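Long-range contacts in luciferase-like monooxygenase (Streptomyces bottropensis, PDB 7BIP), which probably acts as a luciferase-like monooxygenase, inserting oxygen from O2 into an intermediate of rishirilide biosynthesis in Streptomyces: residues 47-51 / 253-258; 78-82 / 107-111. All blocks are in the same frame, centred on the assembly; numbering follows the deposited sequence.

Contact 1 (47-51 / 253-258); sequences FHEYG and RANRAL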
# COMPACT_ATOMS: atom_id res chain seq x y z
N PHE A 47 -1.14 11.08 -12.42
CA PHE A 47 -0.45 11.74 -13.54
C PHE A 47 -0.27 13.25 -13.43
O PHE A 47 0.67 13.80 -14.01
CB PHE A 47 -1.13 11.47 -14.89
CG PHE A 47 -1.46 10.04 -15.14
CD1 PHE A 47 -0.56 9.03 -14.84
CD2 PHE A 47 -2.69 9.71 -15.68
CE1 PHE A 47 -0.88 7.72 -15.06
CE2 PHE A 47 -3.01 8.40 -15.93
CZ PHE A 47 -2.10 7.39 -15.62
N HIS A 48 -1.17 13.94 -12.73
CA HIS A 48 -1.17 15.39 -12.74
C HIS A 48 -0.77 15.92 -11.37
O HIS A 48 -0.90 15.23 -10.36
CB HIS A 48 -2.56 15.93 -13.11
CG HIS A 48 -3.00 15.54 -14.49
ND1 HIS A 48 -2.50 16.13 -15.63
CD2 HIS A 48 -3.90 14.61 -14.91
CE1 HIS A 48 -3.07 15.58 -16.69
NE2 HIS A 48 -3.92 14.66 -16.28
N GLU A 49 -0.30 17.17 -11.35
CA GLU A 49 -0.02 17.81 -10.06
C GLU A 49 -1.24 17.81 -9.16
O GLU A 49 -1.10 17.74 -7.92
CB GLU A 49 0.50 19.23 -10.28
CG GLU A 49 1.89 19.26 -10.89
CD GLU A 49 2.08 20.39 -11.88
OE1 GLU A 49 1.79 21.56 -11.54
OE2 GLU A 49 2.53 20.11 -13.02
N TYR A 50 -2.44 17.86 -9.73
CA TYR A 50 -3.68 17.69 -8.98
C TYR A 50 -3.84 16.25 -8.50
O TYR A 50 -4.37 15.40 -9.22
CB TYR A 50 -4.88 18.12 -9.83
CG TYR A 50 -6.22 18.08 -9.11
CD1 TYR A 50 -6.59 19.08 -8.23
CD2 TYR A 50 -7.11 17.03 -9.33
CE1 TYR A 50 -7.83 19.05 -7.59
CE2 TYR A 50 -8.34 16.98 -8.70
CZ TYR A 50 -8.69 17.99 -7.83
OH TYR A 50 -9.91 17.93 -7.20
N GLY A 51 -3.35 15.96 -7.29
CA GLY A 51 -3.56 14.66 -6.67
C GLY A 51 -2.53 13.60 -7.01
O GLY A 51 -2.51 12.55 -6.34
N ARG A 253 -3.84 27.90 -6.08
CA ARG A 253 -2.93 26.90 -6.65
C ARG A 253 -3.65 25.59 -6.91
O ARG A 253 -3.46 24.96 -7.96
CB ARG A 253 -1.73 26.69 -5.73
CG ARG A 253 -0.91 25.45 -6.05
CD ARG A 253 -0.01 25.71 -7.24
NE ARG A 253 0.71 24.51 -7.67
CZ ARG A 253 0.30 23.70 -8.64
NH1 ARG A 253 -0.84 23.94 -9.27
NH2 ARG A 253 1.03 22.64 -8.97
N ALA A 254 -4.48 25.15 -5.96
CA ALA A 254 -5.22 23.91 -6.14
C ALA A 254 -6.24 24.04 -7.27
O ALA A 254 -6.41 23.11 -8.07
CB ALA A 254 -5.92 23.52 -4.84
N ASN A 255 -6.92 25.19 -7.35
CA ASN A 255 -7.87 25.43 -8.43
C ASN A 255 -7.19 25.37 -9.79
O ASN A 255 -7.75 24.82 -10.75
CB ASN A 255 -8.55 26.79 -8.24
CG ASN A 255 -9.76 26.70 -7.32
OD1 ASN A 255 -10.02 25.66 -6.73
ND2 ASN A 255 -10.50 27.80 -7.22
N ARG A 256 -5.98 25.93 -9.89
CA ARG A 256 -5.26 25.91 -11.15
C ARG A 256 -4.86 24.49 -11.53
O ARG A 256 -5.04 24.07 -12.68
CB ARG A 256 -4.02 26.80 -11.05
CG ARG A 256 -3.40 27.13 -12.40
CD ARG A 256 -2.07 27.83 -12.24
NE ARG A 256 -1.04 26.93 -11.74
CZ ARG A 256 0.25 27.22 -11.67
NH1 ARG A 256 0.68 28.41 -12.08
NH2 ARG A 256 1.11 26.33 -11.20
N ALA A 257 -4.30 23.73 -10.58
CA ALA A 257 -3.99 22.32 -10.81
C ALA A 257 -5.23 21.56 -11.28
O ALA A 257 -5.14 20.69 -12.16
CB ALA A 257 -3.43 21.69 -9.54
N LEU A 258 -6.39 21.88 -10.70
CA LEU A 258 -7.62 21.21 -11.10
C LEU A 258 -7.99 21.57 -12.53
O LEU A 258 -8.28 20.68 -13.35
CB LEU A 258 -8.75 21.57 -10.14
CG LEU A 258 -10.13 21.05 -10.56
CD1 LEU A 258 -10.10 19.53 -10.75
CD2 LEU A 258 -11.20 21.44 -9.56
O HOH W 1 -2.67 19.32 -12.34

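Contact 2 (78-82 / 107-111); sequences VLPVF and FGRAF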
# COMPACT_ATOMS: atom_id res chain seq x y z
N VAL A 78 -10.89 5.78 -2.60
CA VAL A 78 -10.39 4.80 -3.55
C VAL A 78 -11.29 4.81 -4.79
O VAL A 78 -12.49 5.13 -4.72
CB VAL A 78 -10.28 3.39 -2.95
CG1 VAL A 78 -9.25 3.36 -1.82
CG2 VAL A 78 -11.64 2.90 -2.49
N LEU A 79 -10.70 4.49 -5.94
CA LEU A 79 -11.43 4.51 -7.21
C LEU A 79 -11.62 3.09 -7.72
O LEU A 79 -10.77 2.56 -8.44
CB LEU A 79 -10.69 5.37 -8.24
CG LEU A 79 -10.40 6.82 -7.83
CD1 LEU A 79 -9.60 7.53 -8.94
CD2 LEU A 79 -11.69 7.58 -7.54
N PRO A 80 -12.74 2.43 -7.39
CA PRO A 80 -12.90 1.03 -7.81
C PRO A 80 -12.82 0.83 -9.31
O PRO A 80 -12.44 -0.27 -9.75
CB PRO A 80 -14.29 0.65 -7.26
CG PRO A 80 -14.93 1.92 -6.82
CD PRO A 80 -13.84 2.89 -6.52
N VAL A 81 -13.11 1.87 -10.12
CA VAL A 81 -13.08 1.72 -11.57
C VAL A 81 -11.69 1.33 -12.08
O VAL A 81 -11.57 0.70 -13.14
CB VAL A 81 -13.60 3.01 -12.25
CG1 VAL A 81 -12.65 4.19 -12.04
CG2 VAL A 81 -13.86 2.79 -13.73
N PHE A 82 -10.63 1.65 -11.33
CA PHE A 82 -9.28 1.47 -11.85
C PHE A 82 -8.54 0.34 -11.17
O PHE A 82 -7.32 0.22 -11.32
CB PHE A 82 -8.46 2.76 -11.70
CG PHE A 82 -8.97 3.88 -12.54
CD1 PHE A 82 -9.45 3.63 -13.82
CD2 PHE A 82 -8.98 5.18 -12.06
CE1 PHE A 82 -9.94 4.66 -14.60
CE2 PHE A 82 -9.45 6.21 -12.84
CZ PHE A 82 -9.94 5.95 -14.11
N PHE A 107 -15.23 5.29 -1.10
CA PHE A 107 -15.13 4.91 -2.51
C PHE A 107 -15.70 6.05 -3.34
O PHE A 107 -16.76 6.59 -3.02
CB PHE A 107 -15.94 3.64 -2.83
CG PHE A 107 -15.55 2.39 -2.06
CD1 PHE A 107 -14.86 1.35 -2.71
CD2 PHE A 107 -15.93 2.21 -0.74
CE1 PHE A 107 -14.52 0.18 -2.03
CE2 PHE A 107 -15.60 1.03 -0.05
CZ PHE A 107 -14.89 0.01 -0.70
N GLY A 108 -15.01 6.42 -4.43
CA GLY A 108 -15.42 7.55 -5.23
C GLY A 108 -15.43 7.25 -6.72
O GLY A 108 -14.90 6.24 -7.18
N ARG A 109 -16.07 8.15 -7.47
CA ARG A 109 -16.08 8.08 -8.92
C ARG A 109 -14.90 8.86 -9.49
O ARG A 109 -14.49 9.89 -8.94
CB ARG A 109 -17.38 8.66 -9.49
CG ARG A 109 -18.65 8.07 -8.91
CD ARG A 109 -19.07 6.80 -9.62
NE ARG A 109 -19.02 6.90 -11.08
CZ ARG A 109 -20.02 7.35 -11.84
NH1 ARG A 109 -19.87 7.41 -13.16
NH2 ARG A 109 -21.15 7.75 -11.28
N ALA A 110 -14.34 8.35 -10.58
CA ALA A 110 -13.29 9.10 -11.24
C ALA A 110 -13.91 10.15 -12.16
O ALA A 110 -15.05 10.02 -12.61
CB ALA A 110 -12.38 8.16 -12.03
N PHE A 111 -13.13 11.19 -12.44
CA PHE A 111 -13.60 12.19 -13.38
C PHE A 111 -12.51 12.80 -14.26
O PHE A 111 -12.86 13.50 -15.22
CB PHE A 111 -14.33 13.32 -12.64
CG PHE A 111 -13.44 14.16 -11.78
CD1 PHE A 111 -13.01 15.41 -12.21
CD2 PHE A 111 -13.04 13.72 -10.52
CE1 PHE A 111 -12.19 16.19 -11.41
CE2 PHE A 111 -12.22 14.50 -9.72
CZ PHE A 111 -11.79 15.73 -10.17
O HOH W 2 -14.45 4.67 -9.34

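Contact 1 (47-51 / 253-258)
A loop-on-helix surface contact joins residues 47-51, in the loop between strand 39-42 and helix 57-67, to residues 253-258 of helix 240-262; it buries 266 Å² in all. Y50 takes the largest share, its CA 5.0 Å from the CA of A257. Y50 CB lies 3.9 Å from A257 CB, and one ring face receives L258: a CH-pi contact with L258 CD1 3.8 Å from the ring centroid, 20° off the normal. In this TIM-barrel family the loops after the parallel strands lie at the C-terminal end of the barrel, and here one is docked onto helix 240-262. F8 and H45 also meet the Y50 ring. The backbones are bridged by one water, which accepts from Y50 N (3.0 Å) and donates to A257 O (2.8 Å). At the exposed margin E49 OE1 and R253 NH2 form a salt bridge at 2.9 Å; the N-H...O angle of 126° makes its hydrogen-bond component weak, and the same NH2 has its stronger partner in E15, through a second salt bridge.

Contact 2 (78-82 / 107-111)
The methyl group of A110 is the apolar centre of this buried contact between two loops that leave adjacent parallel strands of a TIM barrel, 72-78 and 103-107. Three side chains of residues 78-82 approach it: F82 CE2 lies 3.6 Å from A110 CB, V81 CG1 4.0 Å from A110 CB and L79 CD1 4.2 Å from A110 CB. The F82 ring is held from elsewhere too, stacking on F119 and meeting F116 edge-to-face. A second apolar group forms at the strand ends, where V78 CG2 is 3.6 Å from F107 CD1 and P80 CG, near the plane of the F107 ring, is 4.1 Å from F107 CD1; F130 of helix 126-142 packs on both P80 and F107.

Between these groups G108 meets the opposing loop with its backbone: L79 CD2 is 3.5 Å and P80 CD 3.6 Å from G108 O. The strands' pairing ends here in a parallel bridge, with V78 and F107 CA atoms 4.9 Å apart and their side chains on the same face of the sheet. G108 N donates to V78 O at 2.8 Å and 163°, and F107 CA adds a CA-H...O contact to V78 O at 3.4 Å. Beyond the bridge the 78-82 chain turns through a short 3-10 segment at 80-81, with F82 N bonded to L79 O at 3.0 Å. Direct backbone pairing then gives way to a water that accepts from V81 N at 3.2 Å and donates to G108 O at 2.7 Å.

How the contacts relate
Contact 2 is nested within the chain loop closed by contact 1. Their centres lie about 17 Å apart, and they touch through F111, whose CA-to-CB bond points away from 78-82: F111 CZ is 4.0 Å from Y50 CE2, and F111 CE1 is 4.0 Å from L258 CD1. Strands 39-42, 72-78 and 103-107 are successive neighbours in the barrel sheet. Contact 2 joins two loops where they leave the C-terminal ends of their strands; measured from contact centre to chain centre it lies about 12 Å out, contact 1 about 16 Å. All three loops thus lie at the barrel end where TIM-barrel active sites are found, and F111 makes one continuous layer of both contacts with helix 240-262.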